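PbSGBP-B lipoprotein (Prevotella bryantii B14, PDB 6D2Y) probably binds polysaccharide at the cell surface as a lipoprotein of a polysaccharide utilization locus, and carries a bound magnesium ion. Local coordinates at residues 140-145 with 314-319; 225-230 with 255-260; 235-240 with 297-302; 259-264 with 449-454. All coordinates share one frame; numbering follows the deposited sequence.

How the contacts relate
Going from the N terminus, the loop segment 140-145 in the IPT/TIG region comes first. Contact 1 joins it to strand 311-318 of the glycan-binding region and closes a loop of 168 residues. Contacts 2 and 3 are nested inside that loop. Contact 2 folds 225-230 onto 255-260 around the magnesium ion. Contact 3 packs 235-240 on 297-302, and its segments alternate with those of contact 2. Contact 4 pairs 259-264 with 449-454, near the C terminus, and so crosses contacts 1 and 3. It shares Met259 and Gln260 with contact 2, and the same ion. Contacts 1, 2 and 4 reach one antiparallel sheet.

Contact 1: 140-145 with 314-319; sequences NEWAKA and KFEMLI
Glu141 and Lys314 both place CG anti to the carbonyl carbon, and both chains run extended beyond it. Glu316 has the same kind of chi1 but bends at chi2 (75°), which carries its CD back toward Trp142. Lys314 crosses Glu141 at about a right angle. Its NZ meets OE2 of Glu141 at 2.8 Å, on the syn lone pair, in a salt bridge. A water bonded to Glu141 OE1 at 2.7 Å also makes a weak bond to Lys314 NZ. Glu316 crosses the Trp142 ring, and its OE1 lies over one face, 3.4 Å from Trp142 CD1. The carboxylate and ring planes are 29° apart. Asn140 to Ala143 form a type I beta turn within the loop between strands 134-138 and 148-154. Here it rests on strand 311-318, so the contact ties the IPT/TIG region to the glycan-binding region. An Asx turn shapes the loop: Trp142 N donates to Asn140 OD1 at 2.7 Å, from above the carbonyl plane. The same OD1 lies 3.6 Å from Glu316 CG. Glu141 OE1 and Glu316 OE2 are 4.5 Å apart, two like charges in a buried place. Arg455 forms salt bridges with both glutamates and probably offsets their repulsion. Thr394 OG1 bonds Glu316 OE2, and Trp142 NE1 donates to the carbonyl of Asp218.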
# COMPACT_ATOMS: atom_id res chain seq x y z
N ASN A 140 -10.64 1.56 3.16
CA ASN A 140 -10.81 1.18 4.56
C ASN A 140 -10.93 -0.34 4.58
O ASN A 140 -11.97 -0.89 4.24
CB ASN A 140 -12.04 1.83 5.17
CG ASN A 140 -12.28 1.43 6.62
OD1 ASN A 140 -11.53 0.64 7.19
ND2 ASN A 140 -13.32 1.99 7.22
N GLU A 141 -9.85 -1.01 4.99
CA GLU A 141 -9.91 -2.46 5.11
C GLU A 141 -10.91 -2.91 6.17
O GLU A 141 -11.27 -4.10 6.19
CB GLU A 141 -8.52 -3.00 5.43
CG GLU A 141 -7.50 -2.62 4.38
CD GLU A 141 -6.11 -3.12 4.68
OE1 GLU A 141 -5.94 -3.86 5.68
OE2 GLU A 141 -5.18 -2.77 3.93
N TRP A 142 -11.36 -2.01 7.05
CA TRP A 142 -12.37 -2.31 8.06
C TRP A 142 -13.69 -1.59 7.78
O TRP A 142 -14.38 -1.16 8.71
CB TRP A 142 -11.83 -1.99 9.45
CG TRP A 142 -10.88 -3.04 9.97
CD1 TRP A 142 -9.74 -3.49 9.37
CD2 TRP A 142 -11.00 -3.77 11.20
NE1 TRP A 142 -9.13 -4.44 10.16
CE2 TRP A 142 -9.89 -4.63 11.28
CE3 TRP A 142 -11.93 -3.77 12.24
CZ2 TRP A 142 -9.69 -5.49 12.36
CZ3 TRP A 142 -11.73 -4.61 13.31
CH2 TRP A 142 -10.62 -5.46 13.36
N ALA A 143 -14.07 -1.50 6.52
CA ALA A 143 -15.29 -0.79 6.15
C ALA A 143 -16.51 -1.61 6.53
O ALA A 143 -16.58 -2.81 6.27
CB ALA A 143 -15.30 -0.49 4.65
N LYS A 144 -17.49 -0.93 7.13
CA LYS A 144 -18.74 -1.57 7.51
C LYS A 144 -19.67 -1.70 6.31
O LYS A 144 -19.47 -1.08 5.26
CB LYS A 144 -19.42 -0.79 8.63
CG LYS A 144 -18.46 -0.18 9.64
CD LYS A 144 -19.21 0.49 10.78
CE LYS A 144 -18.39 0.45 12.06
NZ LYS A 144 -17.62 -0.82 12.18
N ALA A 145 -20.71 -2.51 6.48
CA ALA A 145 -21.65 -2.78 5.39
C ALA A 145 -22.38 -1.50 4.99
O ALA A 145 -22.92 -0.79 5.84
CB ALA A 145 -22.66 -3.85 5.81
N LYS A 314 0.37 -1.21 9.51
CA LYS A 314 -0.93 -0.74 9.05
C LYS A 314 -1.79 -0.37 10.24
O LYS A 314 -1.63 -0.92 11.34
CB LYS A 314 -1.65 -1.80 8.20
CG LYS A 314 -1.31 -1.78 6.73
CD LYS A 314 -2.20 -2.76 5.97
CE LYS A 314 -1.86 -2.80 4.50
NZ LYS A 314 -2.61 -3.87 3.79
N PHE A 315 -2.72 0.56 10.02
CA PHE A 315 -3.69 0.98 11.02
C PHE A 315 -4.78 1.77 10.32
O PHE A 315 -4.58 2.31 9.23
CB PHE A 315 -3.03 1.82 12.13
CG PHE A 315 -2.42 3.11 11.65
CD1 PHE A 315 -1.10 3.15 11.24
CD2 PHE A 315 -3.16 4.28 11.64
CE1 PHE A 315 -0.53 4.33 10.81
CE2 PHE A 315 -2.59 5.47 11.21
CZ PHE A 315 -1.27 5.49 10.79
N GLU A 316 -5.94 1.83 10.97
CA GLU A 316 -7.04 2.67 10.51
C GLU A 316 -7.03 3.98 11.29
O GLU A 316 -6.70 4.02 12.48
CB GLU A 316 -8.39 1.97 10.68
CG GLU A 316 -8.79 1.09 9.51
CD GLU A 316 -8.01 -0.22 9.46
OE1 GLU A 316 -7.85 -0.85 10.52
OE2 GLU A 316 -7.57 -0.61 8.36
N MSE A 317 -7.39 5.06 10.60
CA MSE A 317 -7.21 6.41 11.15
C MSE A 317 -8.38 7.33 10.81
O MSE A 317 -8.89 7.33 9.69
CB MSE A 317 -5.90 6.99 10.62
CG MSE A 317 -5.56 8.42 11.05
SE MSE A 317 -3.95 8.95 10.08
CE MSE A 317 -3.47 10.59 10.98
N LEU A 318 -8.80 8.12 11.80
CA LEU A 318 -9.87 9.09 11.62
C LEU A 318 -9.36 10.46 12.04
O LEU A 318 -8.84 10.62 13.15
CB LEU A 318 -11.11 8.72 12.44
CG LEU A 318 -12.48 9.27 12.00
CD1 LEU A 318 -13.60 8.60 12.76
CD2 LEU A 318 -12.58 10.78 12.17
N ILE A 319 -9.51 11.44 11.15
CA ILE A 319 -9.28 12.84 11.48
C ILE A 319 -10.56 13.61 11.18
O ILE A 319 -10.97 13.70 10.02
CB ILE A 319 -8.10 13.42 10.69
CG1 ILE A 319 -6.80 12.69 11.03
CG2 ILE A 319 -7.96 14.91 10.97
CD1 ILE A 319 -5.59 13.30 10.36
O HOH W 1 -3.98 -5.51 6.39

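Contact 2: 225-230 with 255-260; sequences DFDTPN and SGNYMQ. With MG (magnesium ion), chain B.
Phe226 packs tightly on Met259, a selenomethionine here. Met259 CB lies over one face of the ring, 3.3 Å from Phe226 CZ. Met259 CG stands anti to its backbone N (chi1 -173°), and the end of the chain leads away from the 225-230 loop. Beside this buried part, Asn257 grips the loop twice. Its ND2 donates to Phe226 O at 3.0 Å, with the acceptor close to the amide plane. Its backbone N donates to the syn lone pair of Asp227 OD1 at 2.6 Å, nearly straight at 167°. The partly exposed side is built round the ion and water. One water donates to Asp227 OD2 and also bonds Ser255 OG at 2.9 Å. Asp225 OD1 accepts from Asp227 N, an Asx turn, and also from Thr228 N, an Asx motif; the two bonds keep the loop curled. Gly256 has a positive phi, which favours glycine, and Asp227 OD2 comes within 3.4 Å of its CA, where a side chain would clash. Magnesium is bound by the carbonyls of Asp225, Ser255 and Asn257, by Asp227 OD2, and by a water at 2.0 Å. Both carboxylate oxygens of Asp452 complete this seven-ligand magnesium site in the glycan-binding region.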
# COMPACT_ATOMS: atom_id res chain seq x y z
N ASP A 225 -5.59 -3.40 18.82
CA ASP A 225 -6.97 -3.06 18.47
C ASP A 225 -7.71 -2.47 19.66
O ASP A 225 -8.87 -2.06 19.51
CB ASP A 225 -7.71 -4.29 17.93
CG ASP A 225 -8.08 -5.30 19.00
OD1 ASP A 225 -7.46 -5.29 20.09
OD2 ASP A 225 -8.98 -6.12 18.75
N PHE A 226 -7.06 -2.42 20.82
CA PHE A 226 -7.56 -1.78 22.04
C PHE A 226 -8.83 -2.44 22.57
O PHE A 226 -9.54 -1.84 23.39
CB PHE A 226 -7.78 -0.28 21.83
CG PHE A 226 -6.55 0.43 21.32
CD1 PHE A 226 -5.51 0.73 22.17
CD2 PHE A 226 -6.44 0.77 19.98
CE1 PHE A 226 -4.37 1.36 21.71
CE2 PHE A 226 -5.30 1.41 19.51
CZ PHE A 226 -4.27 1.70 20.38
N ASP A 227 -9.10 -3.67 22.15
CA ASP A 227 -10.30 -4.37 22.58
C ASP A 227 -10.00 -5.81 22.97
O ASP A 227 -10.49 -6.30 23.99
CB ASP A 227 -11.36 -4.34 21.47
CG ASP A 227 -11.79 -2.93 21.11
OD1 ASP A 227 -12.19 -2.17 22.02
OD2 ASP A 227 -11.72 -2.58 19.91
N THR A 228 -9.19 -6.50 22.16
CA THR A 228 -8.95 -7.93 22.34
C THR A 228 -7.68 -8.15 23.16
O THR A 228 -6.65 -7.53 22.87
CB THR A 228 -8.81 -8.63 20.99
OG1 THR A 228 -9.75 -8.05 20.06
CG2 THR A 228 -9.09 -10.12 21.13
N PRO A 229 -7.71 -9.02 24.17
CA PRO A 229 -6.49 -9.29 24.94
C PRO A 229 -5.46 -10.02 24.09
O PRO A 229 -5.78 -10.95 23.35
CB PRO A 229 -6.99 -10.16 26.10
CG PRO A 229 -8.24 -10.78 25.59
CD PRO A 229 -8.87 -9.76 24.69
N ASN A 230 -4.20 -9.60 24.22
CA ASN A 230 -3.13 -10.20 23.44
C ASN A 230 -2.93 -11.66 23.83
O ASN A 230 -3.29 -12.10 24.93
CB ASN A 230 -1.83 -9.41 23.61
CG ASN A 230 -1.06 -9.82 24.85
OD1 ASN A 230 -0.26 -10.76 24.82
ND2 ASN A 230 -1.29 -9.12 25.96
N SER A 255 -14.34 0.13 15.45
CA SER A 255 -14.60 -1.17 16.06
C SER A 255 -14.10 -1.08 17.50
O SER A 255 -12.90 -1.15 17.75
CB SER A 255 -13.91 -2.29 15.30
OG SER A 255 -14.22 -3.55 15.88
N GLY A 256 -15.04 -0.93 18.43
CA GLY A 256 -14.67 -0.87 19.84
C GLY A 256 -13.83 0.36 20.14
O GLY A 256 -14.00 1.43 19.55
N ASN A 257 -12.89 0.19 21.06
CA ASN A 257 -12.05 1.29 21.50
C ASN A 257 -11.12 1.75 20.38
O ASN A 257 -10.69 0.97 19.53
CB ASN A 257 -11.22 0.90 22.72
CG ASN A 257 -12.06 0.74 23.97
OD1 ASN A 257 -13.03 1.47 24.17
ND2 ASN A 257 -11.69 -0.21 24.81
N TYR A 258 -10.80 3.04 20.41
CA TYR A 258 -9.77 3.62 19.57
C TYR A 258 -8.82 4.42 20.45
O TYR A 258 -9.14 4.76 21.59
CB TYR A 258 -10.37 4.53 18.48
CG TYR A 258 -11.20 5.67 19.03
CD1 TYR A 258 -12.58 5.56 19.14
CD2 TYR A 258 -10.60 6.85 19.47
CE1 TYR A 258 -13.34 6.60 19.65
CE2 TYR A 258 -11.35 7.88 19.99
CZ TYR A 258 -12.72 7.75 20.07
OH TYR A 258 -13.47 8.79 20.58
N MSE A 259 -7.66 4.72 19.90
CA MSE A 259 -6.69 5.56 20.59
C MSE A 259 -6.64 6.91 19.90
O MSE A 259 -6.64 6.99 18.67
CB MSE A 259 -5.32 4.87 20.61
CG MSE A 259 -4.25 5.56 21.44
SE MSE A 259 -3.37 7.05 20.55
CE MSE A 259 -2.34 6.04 19.26
N GLN A 260 -6.63 7.99 20.69
CA GLN A 260 -6.77 9.34 20.16
C GLN A 260 -5.54 10.17 20.50
O GLN A 260 -5.14 10.24 21.67
CB GLN A 260 -8.03 10.02 20.70
CG GLN A 260 -8.18 11.46 20.25
CD GLN A 260 -9.42 12.12 20.82
OE1 GLN A 260 -10.54 11.63 20.65
NE2 GLN A 260 -9.23 13.25 21.48
MG MG B . -10.69 -1.13 18.23
O HOH W 2 -13.28 -4.07 18.60
O HOH W 3 -10.55 -2.63 16.89

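Contact 3: 235-240 with 297-302; sequences EVLGNS and PRLCDV
Leu237 carries the contact by splitting its two methyls between partners. CD2 meets Pro297 CD at 3.9 Å. CD1 reaches Leu299 CD2 at 4.1 Å and lies 4.3 Å from Val302 CG2. Leu237 CG is anti to the carbonyl carbon (chi1 -53°), and the CB of Leu237 points toward 297-302. Its side chain crosses the Pro297 ring at a slant, but it runs past Leu299 in the opposite direction. Glu235 adds a looser touch, with OE1 4.0 Å from Pro297 CD. No hydrogen bond joins the two segments, so apolar van der Waals packing makes the contact.

Polar bonds a step further out position the groups. Glu235 OE2 bonds Ser295 OG. Its OE1 accepts from the backbone N of His296, so this carboxylate is held beside the start of 297-302. On the other segment, Arg298 NH1 and Asp301 OD2 form a salt bridge of 2.6 Å. The sulfur of Cys300 sits over one face of the Arg298 guanidinium, 3.0 Å above its plane and toward the rim. The backbone there forms a short, weakly bonded helical turn, in which Asp301 N donates to Arg298 O at 3.0 Å. This turn brings Leu299 and Val302 to the same leucine.

Tyr282 of strand 279-282 and Phe224 of strand 222-224 touch both Leu237 and Leu299. The result is a small apolar cluster between a loop and a short helical turn, set beside strands from two sheets of the beta-sandwich glycan-binding region.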
# COMPACT_ATOMS: atom_id res chain seq x y z
N GLU A 235 -3.52 -9.57 28.04
CA GLU A 235 -3.74 -8.17 28.34
C GLU A 235 -4.20 -7.43 27.09
O GLU A 235 -3.74 -7.73 25.98
CB GLU A 235 -2.47 -7.50 28.89
CG GLU A 235 -2.09 -7.91 30.30
CD GLU A 235 -0.76 -7.33 30.74
OE1 GLU A 235 0.25 -7.61 30.06
OE2 GLU A 235 -0.73 -6.60 31.74
N VAL A 236 -5.11 -6.48 27.27
CA VAL A 236 -5.50 -5.57 26.21
C VAL A 236 -4.50 -4.42 26.24
O VAL A 236 -4.55 -3.56 27.12
CB VAL A 236 -6.94 -5.08 26.37
CG1 VAL A 236 -7.38 -4.32 25.13
CG2 VAL A 236 -7.86 -6.26 26.62
N LEU A 237 -3.58 -4.42 25.28
CA LEU A 237 -2.50 -3.43 25.28
C LEU A 237 -3.05 -2.03 25.02
O LEU A 237 -3.98 -1.84 24.23
CB LEU A 237 -1.46 -3.79 24.22
CG LEU A 237 -0.89 -5.20 24.28
CD1 LEU A 237 0.16 -5.40 23.19
CD2 LEU A 237 -0.30 -5.49 25.65
N GLY A 238 -2.46 -1.05 25.69
CA GLY A 238 -2.82 0.34 25.51
C GLY A 238 -1.67 1.25 25.88
O GLY A 238 -0.59 1.17 25.30
N ASN A 239 -1.90 2.12 26.86
CA ASN A 239 -0.83 2.99 27.35
C ASN A 239 0.20 2.18 28.13
O ASN A 239 -0.15 1.30 28.92
CB ASN A 239 -1.41 4.09 28.23
CG ASN A 239 -2.20 5.12 27.45
OD1 ASN A 239 -1.73 5.65 26.44
ND2 ASN A 239 -3.41 5.40 27.90
N SER A 240 1.47 2.46 27.88
CA SER A 240 2.56 1.85 28.64
C SER A 240 3.79 2.75 28.58
O SER A 240 4.78 2.42 27.92
CB SER A 240 2.88 0.46 28.11
OG SER A 240 3.89 -0.16 28.89
N PRO A 297 4.00 -7.33 27.21
CA PRO A 297 5.02 -8.08 26.47
C PRO A 297 5.67 -7.25 25.38
O PRO A 297 5.16 -6.19 24.98
CB PRO A 297 4.23 -9.25 25.87
CG PRO A 297 2.86 -8.69 25.68
CD PRO A 297 2.63 -7.73 26.83
N ARG A 298 6.81 -7.74 24.90
CA ARG A 298 7.45 -7.14 23.74
C ARG A 298 6.55 -7.31 22.52
O ARG A 298 5.93 -8.35 22.33
CB ARG A 298 8.82 -7.77 23.50
CG ARG A 298 9.89 -7.31 24.48
CD ARG A 298 10.96 -8.37 24.72
NE ARG A 298 11.68 -8.73 23.51
CZ ARG A 298 11.73 -9.97 23.01
NH1 ARG A 298 11.11 -10.96 23.64
NH2 ARG A 298 12.41 -10.21 21.90
N LEU A 299 6.48 -6.26 21.69
CA LEU A 299 5.61 -6.32 20.52
C LEU A 299 6.06 -7.39 19.53
O LEU A 299 5.23 -7.95 18.81
CB LEU A 299 5.55 -4.95 19.85
CG LEU A 299 4.88 -3.87 20.69
CD1 LEU A 299 4.89 -2.54 19.96
CD2 LEU A 299 3.45 -4.27 21.04
N CYS A 300 7.36 -7.69 19.50
CA CYS A 300 7.85 -8.74 18.60
C CYS A 300 7.42 -10.13 19.04
O CYS A 300 7.53 -11.07 18.25
CB CYS A 300 9.38 -8.67 18.51
SG CYS A 300 10.22 -8.72 20.11
N ASP A 301 6.95 -10.28 20.28
CA ASP A 301 6.36 -11.54 20.73
C ASP A 301 4.86 -11.59 20.53
O ASP A 301 4.28 -12.68 20.55
CB ASP A 301 6.68 -11.77 22.21
CG ASP A 301 8.15 -12.06 22.45
OD1 ASP A 301 8.79 -12.68 21.57
OD2 ASP A 301 8.66 -11.68 23.52
N VAL A 302 4.21 -10.43 20.33
CA VAL A 302 2.78 -10.40 20.09
C VAL A 302 2.47 -10.69 18.62
O VAL A 302 1.50 -11.39 18.31
CB VAL A 302 2.20 -9.05 20.55
CG1 VAL A 302 0.74 -8.93 20.14
CG2 VAL A 302 2.35 -8.91 22.06

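Contact 4: 259-264 with 449-454; sequences MQIGNT and IKIDNI. With MG (magnesium ion), chain B.
Met259 and Ile451 lie side by side and point the same way. The selenomethionine chain of Met259 bends at chi2 and chi3, and its CE comes 4.0 Å from Ile451 CD1. Ile261 shares this face of the sheet but crosses Ile451 at an angle, with the two CD1 methyls 3.9 Å apart. Ile449 stands beside Ile261, with CB to CB at 4.3 Å. Strand 311-318 adds Met317 and Phe315 to this apolar face. Ile426 and Leu428 of strand 423-428, in another sheet, pack against it. The face is thus part of the interior of the beta sandwich. Strands 259-261 and 449-454 are antiparallel neighbours here. Met259 with Ile451 and Ile261 with Ile449 are hydrogen-bonded pairs, and Ile451 N reaches Met259 O at 2.5 Å. Gln260 and Lys450 form the non-hydrogen-bonded pair between them. Their side chains lie side by side on the other face, where Gln260 OE1 is 3.4 Å from Lys450 CE. Gln260 NE2 donates to Gly262 O at 2.7 Å, on a lone pair, and this ties the amide to the backbone two residues on. Lys450 NZ bonds Thr252 OG1. Further along, Asp452 CG is anti to the backbone N (chi1 -177°), and the carboxylate chelates magnesium through OD1 and OD2. The water on the ion donates to Asn453 OD1 at 2.8 Å. Asn453 and Ile454 form a G1 beta bulge opposite Phe224.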
# COMPACT_ATOMS: atom_id res chain seq x y z
N MSE A 259 -7.66 4.72 19.90
CA MSE A 259 -6.69 5.56 20.59
C MSE A 259 -6.64 6.91 19.90
O MSE A 259 -6.64 6.99 18.67
CB MSE A 259 -5.32 4.87 20.61
CG MSE A 259 -4.25 5.56 21.44
SE MSE A 259 -3.37 7.05 20.55
CE MSE A 259 -2.34 6.04 19.26
N GLN A 260 -6.63 7.99 20.69
CA GLN A 260 -6.77 9.34 20.16
C GLN A 260 -5.54 10.17 20.50
O GLN A 260 -5.14 10.24 21.67
CB GLN A 260 -8.03 10.02 20.70
CG GLN A 260 -8.18 11.46 20.25
CD GLN A 260 -9.42 12.12 20.82
OE1 GLN A 260 -10.54 11.63 20.65
NE2 GLN A 260 -9.23 13.25 21.48
N ILE A 261 -4.96 10.79 19.49
CA ILE A 261 -3.87 11.75 19.65
C ILE A 261 -4.44 13.15 19.45
O ILE A 261 -5.13 13.41 18.45
CB ILE A 261 -2.72 11.47 18.67
CG1 ILE A 261 -2.17 10.06 18.87
CG2 ILE A 261 -1.62 12.51 18.80
CD1 ILE A 261 -1.09 9.68 17.87
N GLY A 262 -4.15 14.05 20.39
CA GLY A 262 -4.73 15.37 20.35
C GLY A 262 -6.16 15.39 20.86
O GLY A 262 -6.75 14.36 21.19
N ASN A 263 -6.71 16.59 20.94
CA ASN A 263 -8.08 16.78 21.41
C ASN A 263 -8.58 18.13 20.93
O ASN A 263 -7.83 18.91 20.34
CB ASN A 263 -8.16 16.67 22.94
CG ASN A 263 -9.51 16.16 23.42
OD1 ASN A 263 -10.46 16.07 22.64
ND2 ASN A 263 -9.59 15.84 24.71
N THR A 264 -9.86 18.39 21.19
CA THR A 264 -10.48 19.62 20.72
C THR A 264 -9.86 20.82 21.40
O THR A 264 -9.77 20.88 22.63
CB THR A 264 -11.99 19.58 20.99
OG1 THR A 264 -12.49 18.27 20.72
CG2 THR A 264 -12.71 20.59 20.10
N ILE A 449 -6.51 12.97 16.00
CA ILE A 449 -6.17 11.78 15.24
C ILE A 449 -6.58 10.57 16.06
O ILE A 449 -6.00 10.29 17.12
CB ILE A 449 -4.67 11.72 14.90
CG1 ILE A 449 -4.29 12.87 13.97
CG2 ILE A 449 -4.31 10.36 14.31
CD1 ILE A 449 -2.81 13.10 13.87
N LYS A 450 -7.58 9.85 15.57
CA LYS A 450 -8.04 8.62 16.20
C LYS A 450 -7.45 7.44 15.44
O LYS A 450 -7.53 7.38 14.21
CB LYS A 450 -9.56 8.56 16.23
CG LYS A 450 -10.16 9.76 16.96
CD LYS A 450 -11.68 9.67 17.06
CE LYS A 450 -12.22 10.87 17.84
NZ LYS A 450 -13.71 10.89 17.84
N ILE A 451 -6.84 6.51 16.18
CA ILE A 451 -6.13 5.39 15.59
C ILE A 451 -6.69 4.11 16.18
O ILE A 451 -6.97 4.03 17.38
CB ILE A 451 -4.61 5.51 15.83
CG1 ILE A 451 -4.04 6.68 15.05
CG2 ILE A 451 -3.89 4.22 15.47
CD1 ILE A 451 -2.63 7.06 15.43
N ASP A 452 -6.86 3.10 15.33
CA ASP A 452 -7.22 1.77 15.80
C ASP A 452 -6.63 0.75 14.83
O ASP A 452 -6.29 1.07 13.69
CB ASP A 452 -8.74 1.63 15.94
CG ASP A 452 -9.16 0.29 16.51
OD1 ASP A 452 -10.18 -0.27 16.05
OD2 ASP A 452 -8.45 -0.22 17.40
N ASN A 453 -6.47 -0.48 15.32
CA ASN A 453 -6.02 -1.60 14.50
C ASN A 453 -4.59 -1.42 14.00
O ASN A 453 -4.28 -1.62 12.82
CB ASN A 453 -6.99 -1.87 13.34
CG ASN A 453 -8.41 -2.13 13.82
OD1 ASN A 453 -8.62 -2.77 14.86
ND2 ASN A 453 -9.39 -1.67 13.06
N ILE A 454 -3.69 -1.08 14.92
CA ILE A 454 -2.26 -1.05 14.62
C ILE A 454 -1.78 -2.49 14.46
O ILE A 454 -1.85 -3.29 15.40
CB ILE A 454 -1.49 -0.32 15.72
CG1 ILE A 454 -2.10 1.05 15.99
CG2 ILE A 454 -0.01 -0.21 15.35
CD1 ILE A 454 -1.64 1.67 17.31
MG MG B . -10.69 -1.13 18.23
O HOH W 3 -10.55 -2.63 16.89